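PDB 1GVN: antitoxin epsilon from Streptococcus pyogenes, which neutralizes the cognate zeta toxin by forming an inactive heterotetramer of two epsilon and two zeta chains, in a plasmid-borne type II toxin-antitoxin system. Local coordinates for residues A[49-54]-A[72-76]; A[26-30]-A[43-47]; A[10-14]-A[66-70]. One frame throughout, in Å; residues are numbered along the deposited sequence.

Interaction 1: residues A[49-54]-A[72-76]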
ATOM      1  N   GLN A  49       4.008   0.710   6.083  1.00  9.24           N
ATOM      2  CA  GLN A  49       3.570   1.412   4.883  1.00  9.41           C
ATOM      3  C   GLN A  49       2.438   2.385   5.196  1.00  7.84           C
ATOM      4  O   GLN A  49       2.379   3.477   4.684  1.00  9.81           O
ATOM      5  CB  GLN A  49       3.127   0.416   3.809  1.00 10.21           C
ATOM      6  CG  GLN A  49       4.255  -0.437   3.251  1.00 11.79           C
ATOM      7  CD  GLN A  49       3.777  -1.411   2.193  1.00 16.12           C
ATOM      8  OE1 GLN A  49       3.240  -1.008   1.162  1.00 16.16           O
ATOM      9  NE2 GLN A  49       3.976  -2.700   2.446  1.00 18.72           N
ATOM     10  N   LEU A  50       1.572   1.940   6.114  1.00  7.90           N
ATOM     11  CA  LEU A  50       0.452   2.779   6.527  1.00  7.94           C
ATOM     12  C   LEU A  50       0.968   4.000   7.287  1.00  8.97           C
ATOM     13  O   LEU A  50       0.424   5.099   7.149  1.00  9.93           O
ATOM     14  CB  LEU A  50      -0.533   1.978   7.390  1.00  7.52           C
ATOM     15  CG  LEU A  50      -1.223   0.771   6.731  1.00  7.34           C
ATOM     16  CD1 LEU A  50      -2.320   0.233   7.655  1.00  7.34           C
ATOM     17  CD2 LEU A  50      -1.833   1.178   5.399  1.00  6.51           C
ATOM     18  N   LYS A  51       2.017   3.813   8.085  1.00  7.69           N
ATOM     19  CA  LYS A  51       2.608   4.930   8.822  1.00  8.47           C
ATOM     20  C   LYS A  51       3.142   5.950   7.812  1.00  8.82           C
ATOM     21  O   LYS A  51       2.998   7.162   7.980  1.00  9.97           O
ATOM     22  CB  LYS A  51       3.762   4.443   9.714  1.00  7.66           C
ATOM     23  CG  LYS A  51       3.314   3.627  10.933  1.00  6.88           C
ATOM     24  CD  LYS A  51       4.517   3.109  11.735  1.00  8.89           C
ATOM     25  CE  LYS A  51       4.090   2.504  13.076  1.00  8.27           C
ATOM     26  NZ  LYS A  51       3.769   3.558  14.085  1.00  8.18           N
ATOM     27  N   LEU A  52       3.759   5.442   6.752  1.00  9.69           N
ATOM     28  CA  LEU A  52       4.318   6.299   5.715  1.00 10.75           C
ATOM     29  C   LEU A  52       3.189   7.072   5.029  1.00 10.73           C
ATOM     30  O   LEU A  52       3.306   8.268   4.753  1.00 10.88           O
ATOM     31  CB  LEU A  52       5.081   5.434   4.707  1.00 14.03           C
ATOM     32  CG  LEU A  52       6.101   6.103   3.786  1.00 20.86           C
ATOM     33  CD1 LEU A  52       6.842   5.033   2.997  1.00 21.44           C
ATOM     34  CD2 LEU A  52       5.403   7.071   2.858  1.00 24.81           C
ATOM     35  N   ALA A  53       2.086   6.384   4.768  1.00  9.45           N
ATOM     36  CA  ALA A  53       0.935   7.000   4.120  1.00 11.25           C
ATOM     37  C   ALA A  53       0.362   8.151   4.947  1.00 11.86           C
ATOM     38  O   ALA A  53      -0.037   9.181   4.403  1.00 11.91           O
ATOM     39  CB  ALA A  53      -0.143   5.941   3.879  1.00  6.89           C
ATOM     40  N   LYS A  54       0.335   7.966   6.264  1.00 14.14           N
ATOM     41  CA  LYS A  54      -0.210   8.953   7.195  1.00 15.72           C
ATOM     42  C   LYS A  54       0.648  10.190   7.462  1.00 16.92           C
ATOM     43  O   LYS A  54       0.190  11.137   8.102  1.00 19.26           O
ATOM     44  CB  LYS A  54      -0.523   8.275   8.530  1.00 15.17           C
ATOM     45  CG  LYS A  54      -1.706   7.328   8.494  1.00 15.23           C
ATOM     46  CD  LYS A  54      -1.833   6.592   9.823  1.00 17.53           C
ATOM     47  CE  LYS A  54      -1.975   7.572  10.979  1.00 19.25           C
ATOM     48  NZ  LYS A  54      -1.700   6.930  12.285  1.00 25.30           N
ATOM     49  N   TYR A  72      -6.781   4.789  -2.027  1.00 12.27           N
ATOM     50  CA  TYR A  72      -5.679   4.088  -1.372  1.00 10.50           C
ATOM     51  C   TYR A  72      -6.195   3.422  -0.101  1.00 11.00           C
ATOM     52  O   TYR A  72      -5.967   2.234   0.142  1.00  9.68           O
ATOM     53  CB  TYR A  72      -4.570   5.069  -0.988  1.00 11.15           C
ATOM     54  CG  TYR A  72      -3.503   4.465  -0.096  1.00  9.48           C
ATOM     55  CD1 TYR A  72      -2.421   3.775  -0.638  1.00 10.27           C
ATOM     56  CD2 TYR A  72      -3.597   4.555   1.295  1.00  9.65           C
ATOM     57  CE1 TYR A  72      -1.453   3.186   0.185  1.00 11.34           C
ATOM     58  CE2 TYR A  72      -2.635   3.969   2.126  1.00  8.11           C
ATOM     59  CZ  TYR A  72      -1.569   3.288   1.565  1.00  9.42           C
ATOM     60  OH  TYR A  72      -0.611   2.720   2.383  1.00 11.31           O
ATOM     61  N   TRP A  73      -6.890   4.202   0.717  1.00 10.45           N
ATOM     62  CA  TRP A  73      -7.411   3.682   1.965  1.00 10.64           C
ATOM     63  C   TRP A  73      -8.510   2.658   1.767  1.00 10.47           C
ATOM     64  O   TRP A  73      -8.667   1.758   2.587  1.00 10.70           O
ATOM     65  CB  TRP A  73      -7.866   4.833   2.863  1.00  9.60           C
ATOM     66  CG  TRP A  73      -6.684   5.578   3.385  1.00 10.37           C
ATOM     67  CD1 TRP A  73      -6.238   6.803   2.980  1.00  9.89           C
ATOM     68  CD2 TRP A  73      -5.734   5.099   4.339  1.00  9.77           C
ATOM     69  NE1 TRP A  73      -5.060   7.114   3.624  1.00 10.08           N
ATOM     70  CE2 TRP A  73      -4.731   6.084   4.463  1.00  9.79           C
ATOM     71  CE3 TRP A  73      -5.632   3.927   5.101  1.00 11.92           C
ATOM     72  CZ2 TRP A  73      -3.636   5.935   5.320  1.00  9.38           C
ATOM     73  CZ3 TRP A  73      -4.546   3.780   5.953  1.00 12.15           C
ATOM     74  CH2 TRP A  73      -3.560   4.781   6.054  1.00 10.95           C
ATOM     75  N   ARG A  74      -9.264   2.777   0.678  1.00 10.89           N
ATOM     76  CA  ARG A  74     -10.297   1.786   0.410  1.00 11.63           C
ATOM     77  C   ARG A  74      -9.576   0.477   0.092  1.00 11.15           C
ATOM     78  O   ARG A  74      -9.944  -0.581   0.604  1.00 10.50           O
ATOM     79  CB  ARG A  74     -11.168   2.167  -0.795  1.00 11.39           C
ATOM     80  CG  ARG A  74     -12.030   3.413  -0.628  1.00 16.46           C
ATOM     81  CD  ARG A  74     -13.112   3.447  -1.719  1.00 16.92           C
ATOM     82  NE  ARG A  74     -13.785   4.739  -1.816  1.00 19.52           N
ATOM     83  CZ  ARG A  74     -13.393   5.726  -2.615  1.00 20.85           C
ATOM     84  NH1 ARG A  74     -12.328   5.570  -3.393  1.00 21.16           N
ATOM     85  NH2 ARG A  74     -14.064   6.871  -2.635  1.00 21.04           N
ATOM     86  N   SER A  75      -8.544   0.545  -0.746  1.00 11.60           N
ATOM     87  CA  SER A  75      -7.822  -0.673  -1.110  1.00 13.08           C
ATOM     88  C   SER A  75      -7.116  -1.304   0.082  1.00 11.79           C
ATOM     89  O   SER A  75      -7.095  -2.527   0.208  1.00 14.27           O
ATOM     90  CB  SER A  75      -6.807  -0.418  -2.234  1.00 13.69           C
ATOM     91  OG  SER A  75      -5.758   0.435  -1.814  1.00 22.18           O
ATOM     92  N   MET A  76      -6.531  -0.485   0.949  1.00 10.73           N
ATOM     93  CA  MET A  76      -5.849  -1.025   2.126  1.00 11.46           C
ATOM     94  C   MET A  76      -6.876  -1.564   3.116  1.00 11.05           C
ATOM     95  O   MET A  76      -6.573  -2.450   3.919  1.00 11.16           O
ATOM     96  CB  MET A  76      -4.971   0.044   2.787  1.00 11.14           C
ATOM     97  CG  MET A  76      -3.681   0.321   2.017  1.00 12.63           C
ATOM     98  SD  MET A  76      -2.673  -1.186   1.842  1.00 14.39           S
ATOM     99  CE  MET A  76      -1.039  -0.505   1.680  1.00 19.20           C
TER
HETATM  100  O   HOH W   1      -3.186   9.232   3.557  1.00 17.24           O
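Y72, pointing from helix 63-83 toward helix 42-54, meets A53: the A53 CB lies 3.6 Å from Y72 CE2, and a small alanine here lets the ring come close. The Y72 hydroxyl hydrogen-bonds to Q49 of the second subunit, so the tyrosine serves core and dimer interface together. W73 fills the gap with its broad indole, whose CZ3 sits 3.8 Å from L50 CD2 and whose CZ2 is 3.8 Å from A53 CB. Its NE1 gives a hydrogen bond to water 1 (2.8 Å), which in turn donates to A53 O (3.3 Å). S75 turns back on its own helix, S75 OG donating to Y72 O at 2.7 Å. Flexible M76 then closes the row, its CG 3.9 Å from L50 CD2. These large side chains bridge short segments whose axes lie 12.4 Å apart and run nearly antiparallel (163°), and L50 also touches Y22 and V25. Such packing is that of a small helical-bundle core, here continuing into the epsilon dimer interface.

Interaction 2: residues A[26-30]-A[43-47]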
ATOM      1  N   LEU A  26      -2.786  -1.948  13.568  1.00  8.14           N
ATOM      2  CA  LEU A  26      -2.062  -1.744  14.820  1.00  9.33           C
ATOM      3  C   LEU A  26      -2.529  -2.763  15.858  1.00  9.64           C
ATOM      4  O   LEU A  26      -1.712  -3.410  16.515  1.00  9.57           O
ATOM      5  CB  LEU A  26      -2.297  -0.330  15.365  1.00  8.88           C
ATOM      6  CG  LEU A  26      -1.616  -0.048  16.716  1.00  9.42           C
ATOM      7  CD1 LEU A  26      -0.091  -0.145  16.582  1.00  7.76           C
ATOM      8  CD2 LEU A  26      -2.015   1.336  17.204  1.00  7.63           C
ATOM      9  N   ASN A  27      -3.845  -2.904  16.005  1.00  8.18           N
ATOM     10  CA  ASN A  27      -4.394  -3.853  16.971  1.00 10.67           C
ATOM     11  C   ASN A  27      -3.872  -5.264  16.759  1.00 11.35           C
ATOM     12  O   ASN A  27      -3.508  -5.953  17.712  1.00 12.63           O
ATOM     13  CB  ASN A  27      -5.925  -3.874  16.911  1.00 11.06           C
ATOM     14  CG  ASN A  27      -6.555  -3.023  17.993  1.00 13.61           C
ATOM     15  OD1 ASN A  27      -6.039  -2.942  19.108  1.00 13.64           O
ATOM     16  ND2 ASN A  27      -7.685  -2.393  17.676  1.00 16.14           N
ATOM     17  N   TYR A  28      -3.844  -5.692  15.504  1.00 10.95           N
ATOM     18  CA  TYR A  28      -3.376  -7.029  15.163  1.00 11.52           C
ATOM     19  C   TYR A  28      -1.906  -7.205  15.527  1.00 11.08           C
ATOM     20  O   TYR A  28      -1.530  -8.175  16.193  1.00 10.23           O
ATOM     21  CB  TYR A  28      -3.596  -7.274  13.669  1.00 12.19           C
ATOM     22  CG  TYR A  28      -3.180  -8.641  13.182  1.00 13.41           C
ATOM     23  CD1 TYR A  28      -1.838  -8.950  12.968  1.00 14.90           C
ATOM     24  CD2 TYR A  28      -4.134  -9.617  12.899  1.00 15.98           C
ATOM     25  CE1 TYR A  28      -1.454 -10.193  12.476  1.00 14.77           C
ATOM     26  CE2 TYR A  28      -3.760 -10.867  12.403  1.00 17.56           C
ATOM     27  CZ  TYR A  28      -2.418 -11.142  12.192  1.00 17.59           C
ATOM     28  OH  TYR A  28      -2.041 -12.361  11.672  1.00 21.01           O
ATOM     29  N   VAL A  29      -1.077  -6.261  15.097  1.00 10.66           N
ATOM     30  CA  VAL A  29       0.354  -6.315  15.385  1.00 10.52           C
ATOM     31  C   VAL A  29       0.612  -6.384  16.887  1.00 12.77           C
ATOM     32  O   VAL A  29       1.419  -7.195  17.349  1.00 12.76           O
ATOM     33  CB  VAL A  29       1.087  -5.092  14.781  1.00 11.64           C
ATOM     34  CG1 VAL A  29       2.517  -5.004  15.313  1.00 10.23           C
ATOM     35  CG2 VAL A  29       1.109  -5.214  13.260  1.00 11.77           C
ATOM     36  N   LEU A  30      -0.082  -5.551  17.654  1.00 11.02           N
ATOM     37  CA  LEU A  30       0.099  -5.555  19.099  1.00 11.29           C
ATOM     38  C   LEU A  30      -0.453  -6.831  19.728  1.00 12.94           C
ATOM     39  O   LEU A  30       0.201  -7.456  20.570  1.00 12.51           O
ATOM     40  CB  LEU A  30      -0.577  -4.328  19.723  1.00  9.34           C
ATOM     41  CG  LEU A  30       0.042  -2.976  19.344  1.00  9.45           C
ATOM     42  CD1 LEU A  30      -0.751  -1.850  20.013  1.00  9.95           C
ATOM     43  CD2 LEU A  30       1.504  -2.932  19.779  1.00  9.14           C
ATOM     44  N   GLU A  43       2.707  -8.357   8.340  1.00 12.09           N
ATOM     45  CA  GLU A  43       1.776  -7.416   8.950  1.00 12.22           C
ATOM     46  C   GLU A  43       2.459  -6.152   9.446  1.00 11.20           C
ATOM     47  O   GLU A  43       1.849  -5.084   9.479  1.00  8.76           O
ATOM     48  CB  GLU A  43       1.012  -8.082  10.100  1.00 14.69           C
ATOM     49  CG  GLU A  43       0.278  -9.350   9.679  1.00 13.36           C
ATOM     50  CD  GLU A  43       1.108 -10.602   9.889  1.00 15.97           C
ATOM     51  OE1 GLU A  43       2.348 -10.528   9.773  1.00 14.95           O
ATOM     52  OE2 GLU A  43       0.517 -11.667  10.159  1.00 14.45           O
ATOM     53  N   VAL A  44       3.723  -6.279   9.837  1.00 10.07           N
ATOM     54  CA  VAL A  44       4.487  -5.139  10.310  1.00  8.16           C
ATOM     55  C   VAL A  44       4.910  -4.308   9.099  1.00 10.09           C
ATOM     56  O   VAL A  44       4.975  -3.085   9.171  1.00 10.75           O
ATOM     57  CB  VAL A  44       5.723  -5.597  11.116  1.00  9.45           C
ATOM     58  CG1 VAL A  44       6.595  -4.400  11.494  1.00  8.98           C
ATOM     59  CG2 VAL A  44       5.260  -6.312  12.389  1.00  9.40           C
ATOM     60  N   ASN A  45       5.202  -4.978   7.988  1.00 10.52           N
ATOM     61  CA  ASN A  45       5.584  -4.275   6.768  1.00 11.11           C
ATOM     62  C   ASN A  45       4.393  -3.407   6.352  1.00 10.03           C
ATOM     63  O   ASN A  45       4.552  -2.239   5.983  1.00 10.86           O
ATOM     64  CB  ASN A  45       5.927  -5.277   5.663  1.00 12.47           C
ATOM     65  CG  ASN A  45       6.418  -4.602   4.395  1.00 16.48           C
ATOM     66  OD1 ASN A  45       5.638  -4.016   3.644  1.00 17.76           O
ATOM     67  ND2 ASN A  45       7.721  -4.672   4.159  1.00 15.08           N
ATOM     68  N   LEU A  46       3.195  -3.973   6.437  1.00  8.76           N
ATOM     69  CA  LEU A  46       1.986  -3.234   6.088  1.00  8.85           C
ATOM     70  C   LEU A  46       1.790  -2.052   7.031  1.00  9.39           C
ATOM     71  O   LEU A  46       1.473  -0.943   6.597  1.00  9.83           O
ATOM     72  CB  LEU A  46       0.759  -4.146   6.164  1.00  8.59           C
ATOM     73  CG  LEU A  46      -0.597  -3.455   5.975  1.00 11.66           C
ATOM     74  CD1 LEU A  46      -0.644  -2.767   4.624  1.00 10.82           C
ATOM     75  CD2 LEU A  46      -1.710  -4.477   6.094  1.00  8.57           C
ATOM     76  N   LEU A  47       1.966  -2.295   8.326  1.00  8.74           N
ATOM     77  CA  LEU A  47       1.816  -1.238   9.316  1.00 10.09           C
ATOM     78  C   LEU A  47       2.740  -0.071   8.973  1.00 10.34           C
ATOM     79  O   LEU A  47       2.330   1.090   9.008  1.00 10.78           O
ATOM     80  CB  LEU A  47       2.160  -1.759  10.717  1.00  9.51           C
ATOM     81  CG  LEU A  47       2.083  -0.716  11.842  1.00 11.74           C
ATOM     82  CD1 LEU A  47       0.636  -0.303  12.062  1.00 10.52           C
ATOM     83  CD2 LEU A  47       2.660  -1.288  13.132  1.00 11.66           C
TER
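This is a buried, largely apolar helix-helix contact with one polar bond at its border, joining the C-terminal part of helix 5-31 to the N-terminal part of helix 42-54. The short segments run roughly antiparallel, at 143°, with axes 9.8 Å apart, and V29 and V44 bring their CA atoms within 6.6 Å. Compact, beta-branched valines suit this spacing: V29 CG1 lies 4.2 Å from V44 CG2, while V29 CG2 lies 4.2 Å from L47 CD2. One turn earlier, L26 flanks the same leucine, L26 CB being 4.4 Å from L47 CD1. The longer L47 side chain thus bridges successive turns of helix 5-31 and also touches V25 and Y22.

Toward the other end the chemistry changes. Y28 OH donates a hydrogen bond of 3.1 Å to E43 OE2, giving a buried carboxylate a neutral partner; K86 adds a long, weak ion pair. The tyrosine ring also stacks on H32, just past the end of helix 5-31. L46 packs on M76, Y79 and V83 of helix 63-83 and on V25, so helix 42-54 contacts both other helices. Consecutive antiparallel helices packed through leucine and valine form a helical (alpha-alpha) hairpin, here part of the three-helix epsilon antitoxin fold.

Interaction 3: residues A[10-14]-A[66-70]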
ATOM      1  N   GLU A  10     -13.853  15.487   1.692  1.00 14.75           N
ATOM      2  CA  GLU A  10     -13.049  14.355   1.244  1.00 14.37           C
ATOM      3  C   GLU A  10     -12.012  14.038   2.321  1.00 13.55           C
ATOM      4  O   GLU A  10     -11.788  12.879   2.660  1.00 14.45           O
ATOM      5  CB  GLU A  10     -12.333  14.698  -0.063  1.00 17.32           C
ATOM      6  CG  GLU A  10     -11.764  13.491  -0.801  1.00 20.05           C
ATOM      7  CD  GLU A  10     -12.848  12.597  -1.379  1.00 21.91           C
ATOM      8  OE1 GLU A  10     -14.019  13.033  -1.424  1.00 23.12           O
ATOM      9  OE2 GLU A  10     -12.532  11.464  -1.801  1.00 18.38           O
ATOM     10  N   ILE A  11     -11.382  15.078   2.859  1.00 12.86           N
ATOM     11  CA  ILE A  11     -10.374  14.903   3.897  1.00 12.95           C
ATOM     12  C   ILE A  11     -10.964  14.308   5.176  1.00 13.90           C
ATOM     13  O   ILE A  11     -10.335  13.474   5.825  1.00 13.43           O
ATOM     14  CB  ILE A  11      -9.671  16.244   4.213  1.00 13.08           C
ATOM     15  CG1 ILE A  11      -8.804  16.655   3.013  1.00 12.21           C
ATOM     16  CG2 ILE A  11      -8.833  16.119   5.485  1.00 13.12           C
ATOM     17  CD1 ILE A  11      -8.088  17.980   3.168  1.00 15.09           C
ATOM     18  N   GLU A  12     -12.173  14.727   5.533  1.00 14.22           N
ATOM     19  CA  GLU A  12     -12.814  14.207   6.734  1.00 16.16           C
ATOM     20  C   GLU A  12     -13.079  12.710   6.585  1.00 15.18           C
ATOM     21  O   GLU A  12     -12.909  11.941   7.532  1.00 13.50           O
ATOM     22  CB  GLU A  12     -14.128  14.947   7.004  1.00 19.30           C
ATOM     23  CG  GLU A  12     -14.780  14.590   8.335  1.00 29.64           C
ATOM     24  CD  GLU A  12     -15.905  13.570   8.203  1.00 34.82           C
ATOM     25  OE1 GLU A  12     -15.698  12.516   7.563  1.00 36.28           O
ATOM     26  OE2 GLU A  12     -17.003  13.822   8.751  1.00 39.12           O
ATOM     27  N   ILE A  13     -13.498  12.298   5.394  1.00 13.81           N
ATOM     28  CA  ILE A  13     -13.775  10.885   5.144  1.00 12.08           C
ATOM     29  C   ILE A  13     -12.467  10.095   5.179  1.00 11.46           C
ATOM     30  O   ILE A  13     -12.391   9.037   5.802  1.00 11.12           O
ATOM     31  CB  ILE A  13     -14.473  10.683   3.775  1.00 10.73           C
ATOM     32  CG1 ILE A  13     -15.845  11.369   3.783  1.00 11.49           C
ATOM     33  CG2 ILE A  13     -14.635   9.193   3.473  1.00 12.71           C
ATOM     34  CD1 ILE A  13     -16.816  10.828   4.820  1.00 10.54           C
ATOM     35  N   ILE A  14     -11.437  10.614   4.515  1.00  9.71           N
ATOM     36  CA  ILE A  14     -10.138   9.951   4.503  1.00 11.17           C
ATOM     37  C   ILE A  14      -9.642   9.723   5.928  1.00 10.76           C
ATOM     38  O   ILE A  14      -9.235   8.620   6.277  1.00  9.84           O
ATOM     39  CB  ILE A  14      -9.069  10.782   3.753  1.00 12.25           C
ATOM     40  CG1 ILE A  14      -9.368  10.785   2.255  1.00 12.89           C
ATOM     41  CG2 ILE A  14      -7.664  10.208   4.021  1.00 11.64           C
ATOM     42  CD1 ILE A  14      -8.503  11.736   1.468  1.00 11.39           C
ATOM     43  N   LEU A  66      -6.684  13.920  -3.556  1.00 16.93           N
ATOM     44  CA  LEU A  66      -7.411  13.460  -2.377  1.00 15.96           C
ATOM     45  C   LEU A  66      -8.267  12.240  -2.704  1.00 16.35           C
ATOM     46  O   LEU A  66      -8.399  11.322  -1.889  1.00 15.81           O
ATOM     47  CB  LEU A  66      -8.296  14.579  -1.824  1.00 15.50           C
ATOM     48  CG  LEU A  66      -7.559  15.761  -1.187  1.00 14.95           C
ATOM     49  CD1 LEU A  66      -8.556  16.828  -0.790  1.00 14.99           C
ATOM     50  CD2 LEU A  66      -6.767  15.286   0.033  1.00 13.44           C
ATOM     51  N   GLN A  67      -8.842  12.226  -3.904  1.00 15.47           N
ATOM     52  CA  GLN A  67      -9.681  11.114  -4.317  1.00 16.43           C
ATOM     53  C   GLN A  67      -8.809   9.876  -4.500  1.00 14.87           C
ATOM     54  O   GLN A  67      -9.250   8.753  -4.249  1.00 14.95           O
ATOM     55  CB  GLN A  67     -10.423  11.473  -5.609  1.00 19.25           C
ATOM     56  CG  GLN A  67     -11.308  12.711  -5.458  1.00 20.40           C
ATOM     57  CD  GLN A  67     -11.931  13.157  -6.769  1.00 22.03           C
ATOM     58  OE1 GLN A  67     -11.250  13.252  -7.789  1.00 23.84           O
ATOM     59  NE2 GLN A  67     -13.226  13.443  -6.743  1.00 20.69           N
ATOM     60  N   ALA A  68      -7.567  10.085  -4.923  1.00 14.90           N
ATOM     61  CA  ALA A  68      -6.635   8.978  -5.088  1.00 14.90           C
ATOM     62  C   ALA A  68      -6.286   8.455  -3.696  1.00 14.42           C
ATOM     63  O   ALA A  68      -6.257   7.249  -3.471  1.00 14.50           O
ATOM     64  CB  ALA A  68      -5.377   9.443  -5.803  1.00 15.09           C
ATOM     65  N   VAL A  69      -6.028   9.366  -2.761  1.00 13.37           N
ATOM     66  CA  VAL A  69      -5.700   8.963  -1.396  1.00 12.53           C
ATOM     67  C   VAL A  69      -6.870   8.191  -0.809  1.00 12.79           C
ATOM     68  O   VAL A  69      -6.685   7.194  -0.117  1.00 14.19           O
ATOM     69  CB  VAL A  69      -5.413  10.180  -0.491  1.00 12.17           C
ATOM     70  CG1 VAL A  69      -5.333   9.740   0.968  1.00 13.52           C
ATOM     71  CG2 VAL A  69      -4.103  10.825  -0.899  1.00 14.03           C
ATOM     72  N   HIS A  70      -8.081   8.659  -1.097  1.00 13.35           N
ATOM     73  CA  HIS A  70      -9.281   8.007  -0.600  1.00 13.09           C
ATOM     74  C   HIS A  70      -9.334   6.566  -1.121  1.00 13.63           C
ATOM     75  O   HIS A  70      -9.658   5.641  -0.375  1.00 12.68           O
ATOM     76  CB  HIS A  70     -10.519   8.796  -1.041  1.00 15.06           C
ATOM     77  CG  HIS A  70     -11.786   8.367  -0.368  1.00 15.66           C
ATOM     78  ND1 HIS A  70     -12.960   9.084  -0.471  1.00 18.10           N
ATOM     79  CD2 HIS A  70     -12.069   7.293   0.405  1.00 16.29           C
ATOM     80  CE1 HIS A  70     -13.911   8.466   0.207  1.00 18.40           C
ATOM     81  NE2 HIS A  70     -13.397   7.376   0.747  1.00 16.45           N
TER
HETATM   82  O   HOH W   2     -14.751  13.228  -4.460  1.00 37.50           O
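A histidine-carboxylate hydrogen bond within a mostly apolar helix pair sets this contact apart: H70 ND1 donates to E10 OE2 over 2.8 Å, with an N-H...O angle of 156°. The carboxylate oxygen lies at the ring edge, near the imidazole plane, as suits a bond to a ring N-H. The contact belongs to a three-helix bundle in which the first helix, 5-31, and the last, 63-83, run side by side in nearly the same direction; their short segments cross at 20° with axes 9.8 Å apart. The other ring nitrogen of H70, NE2, is hydrogen-bonded to an acidic side chain of the zeta chain, so the imidazole links the antitoxin's own packing to its toxin interface.

Aliphatic side chains occupy the rest of the contact. I14, long enough to reach across, places CD1 3.8 Å from V69 CG1 and 4.2 Å from L66 CD2. Earlier on the same helix, I11 CG1 meets L66 CD1 at 3.8 Å; from the loop before helix 63-83, F59 packs on I11 and Y61 on L66 and V69. I13 CG2 comes within 3.4 Å of H70 CE1, while I13 also touches the zeta chain. Toward solvent, where glutamate and glutamine can keep their polar ends hydrated, water 2 donates to E10 OE1 at 3.1 Å and accepts from Q67 NE2 at 2.8 Å.

Overall arrangement
Together the three contacts pair every helix with both others. Interaction 1 is the central one, its centre about 3 Å from that of the chain, whereas interactions 2 and 3 lie on opposite sides of the chain's centre, their own centres about 22 Å apart. All are mainly buried, yet interaction 3 reaches solvent through Q67. Interaction 1 touches each neighbour: M76 packs on L46 of interaction 2, and W73 on I14 of interaction 3. Aromatic bulk spans the wider central gap without a direct hydrogen bond, while the closer pairs combine aliphatic packing with one bond to a glutamate. Interactions 1 and 2 join antiparallel helices; interaction 3 joins nearly parallel ones.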